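Local structure of spondin-1 (2ZOU) at residues Glu82-Gln86 with Glu97-Arg103. The protein is a secreted extracellular-matrix glycoprotein, also called F-spondin, that probably acts in cell adhesion, here represented by its reeler domain. Residues are numbered along the deposited sequence.
Sequences EEETQ and ESTPRRR
S98, E84 and Q86 bury the most surface here. E82-E84 form a turn, with phi/psi of -62/-29, -83/-7 and -113/-29. T85 and Q86 then extend as the start of strand 85-88. T85 pairs with E97, antiparallel and non-hydrogen-bonded, with CA-CA 4.5 Å; their side chains diverge. Beside this pair, S98 N donates to E84 O at 3.0 Å, and E97 CA makes a CA-H...O contact with the same oxygen at 3.5 Å. S98 is no longer extended (-79/-34). Its m rotamer brings OG to E82 O, a hydrogen bond of 3.1 Å, so S98 bonds both ends of the turn. Q86 points toward E97-R103, and its CG packs 3.8 Å from E97 O. Strand 85-88 is an outermost strand of the five-stranded antiparallel sheet in the reeler-domain beta-sandwich. Strand 95-97 is its neighbour, and residues 98-103 belong to the loop that leads on to strand 105-111 of the other sheet. In that loop the R103 side chain runs to E84 (chi1 m, chi2 and chi3 t, chi4 91°). NE and NH2 of R103 meet E84 OE1 at 2.9 and 3.1 Å in a salt bridge. The E84 CA-to-CB bond points away from 97-103, but chi1 and chi2, both m, turn its carboxylate to R103. R103 also holds its own loop: NH1 donates to T99 O (2.7 Å) and NH2 to T99 OG1 (3.1 Å). The R103 backbone hydrogen-bonds with F53.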
# COMPACT_ATOMS: atom_id res chain seq x y z
N GLU A 82 -8.89 5.00 -12.30
CA GLU A 82 -7.81 5.34 -13.22
C GLU A 82 -7.39 6.81 -13.14
O GLU A 82 -6.23 7.15 -13.40
CB GLU A 82 -8.21 4.97 -14.65
CG GLU A 82 -8.50 3.47 -14.86
CD GLU A 82 -9.87 3.00 -14.32
OE1 GLU A 82 -10.67 3.82 -13.78
OE2 GLU A 82 -10.15 1.78 -14.44
N GLU A 83 -8.33 7.69 -12.80
CA GLU A 83 -8.04 9.12 -12.71
C GLU A 83 -7.40 9.55 -11.38
O GLU A 83 -6.97 10.70 -11.23
CB GLU A 83 -9.29 9.96 -13.03
CG GLU A 83 -9.71 9.95 -14.51
CD GLU A 83 -8.73 10.68 -15.44
OE1 GLU A 83 -7.93 11.52 -14.95
OE2 GLU A 83 -8.77 10.43 -16.67
N GLU A 84 -7.32 8.62 -10.44
CA GLU A 84 -6.74 8.93 -9.13
C GLU A 84 -5.43 8.19 -8.89
O GLU A 84 -4.57 8.67 -8.16
CB GLU A 84 -7.74 8.62 -8.01
CG GLU A 84 -9.20 9.09 -8.24
CD GLU A 84 -9.36 10.60 -8.49
OE1 GLU A 84 -8.46 11.40 -8.15
OE2 GLU A 84 -10.41 11.00 -9.05
N THR A 85 -5.28 7.02 -9.49
CA THR A 85 -4.15 6.14 -9.20
C THR A 85 -3.55 5.56 -10.48
O THR A 85 -4.24 5.40 -11.49
CB THR A 85 -4.57 4.98 -8.30
OG1 THR A 85 -5.52 4.16 -8.99
CG2 THR A 85 -5.16 5.48 -6.97
N GLN A 86 -2.26 5.25 -10.43
CA GLN A 86 -1.57 4.57 -11.53
C GLN A 86 -0.38 3.81 -10.98
O GLN A 86 0.00 4.01 -9.82
CB GLN A 86 -1.09 5.57 -12.58
CG GLN A 86 0.02 6.51 -12.08
CD GLN A 86 0.55 7.40 -13.17
OE1 GLN A 86 -0.20 8.15 -13.79
NE2 GLN A 86 1.85 7.32 -13.44
N GLU A 97 -0.13 8.20 -7.09
CA GLU A 97 -1.16 9.12 -7.57
C GLU A 97 -1.02 9.39 -9.07
O GLU A 97 0.09 9.37 -9.62
CB GLU A 97 -1.18 10.43 -6.74
CG GLU A 97 -0.10 11.50 -7.05
CD GLU A 97 1.33 11.13 -6.66
OE1 GLU A 97 1.55 10.23 -5.82
OE2 GLU A 97 2.27 11.76 -7.22
N SER A 98 -2.16 9.63 -9.72
CA SER A 98 -2.22 9.97 -11.15
C SER A 98 -1.88 11.44 -11.43
O SER A 98 -1.32 11.76 -12.48
CB SER A 98 -3.63 9.70 -11.70
OG SER A 98 -3.90 8.32 -11.80
N THR A 99 -2.26 12.30 -10.49
CA THR A 99 -2.01 13.75 -10.54
C THR A 99 -1.84 14.22 -9.09
O THR A 99 -2.39 13.60 -8.18
CB THR A 99 -3.19 14.53 -11.18
OG1 THR A 99 -4.41 14.15 -10.54
CG2 THR A 99 -3.29 14.27 -12.68
N PRO A 100 -1.10 15.32 -8.86
CA PRO A 100 -0.84 15.74 -7.47
C PRO A 100 -1.94 16.58 -6.76
O PRO A 100 -1.61 17.55 -6.07
CB PRO A 100 0.45 16.55 -7.60
CG PRO A 100 0.38 17.15 -8.96
CD PRO A 100 -0.42 16.20 -9.83
N ARG A 101 -3.20 16.19 -6.91
CA ARG A 101 -4.33 16.89 -6.29
C ARG A 101 -4.46 16.49 -4.82
O ARG A 101 -4.01 15.41 -4.44
CB ARG A 101 -5.63 16.53 -7.01
CG ARG A 101 -5.65 16.84 -8.50
CD ARG A 101 -7.07 16.86 -9.03
NE ARG A 101 -7.10 17.21 -10.46
CZ ARG A 101 -7.06 16.33 -11.45
NH1 ARG A 101 -7.00 15.03 -11.18
NH2 ARG A 101 -7.09 16.74 -12.71
N ARG A 102 -5.08 17.35 -4.02
CA ARG A 102 -5.41 17.00 -2.62
C ARG A 102 -6.46 15.90 -2.62
O ARG A 102 -7.49 16.02 -3.29
CB ARG A 102 -5.94 18.20 -1.83
CG ARG A 102 -4.94 19.34 -1.63
CD ARG A 102 -5.49 20.38 -0.67
NE ARG A 102 -4.62 21.55 -0.59
CZ ARG A 102 -4.68 22.48 0.37
NH1 ARG A 102 -5.57 22.38 1.34
NH2 ARG A 102 -3.83 23.50 0.35
N ARG A 103 -6.19 14.83 -1.87
CA ARG A 103 -7.13 13.72 -1.71
C ARG A 103 -7.24 13.33 -0.26
O ARG A 103 -6.30 13.55 0.51
CB ARG A 103 -6.69 12.50 -2.55
CG ARG A 103 -6.77 12.73 -4.06
CD ARG A 103 -6.21 11.53 -4.81
NE ARG A 103 -6.32 11.66 -6.26
CZ ARG A 103 -5.37 12.20 -7.03
NH1 ARG A 103 -4.26 12.66 -6.47
NH2 ARG A 103 -5.54 12.28 -8.34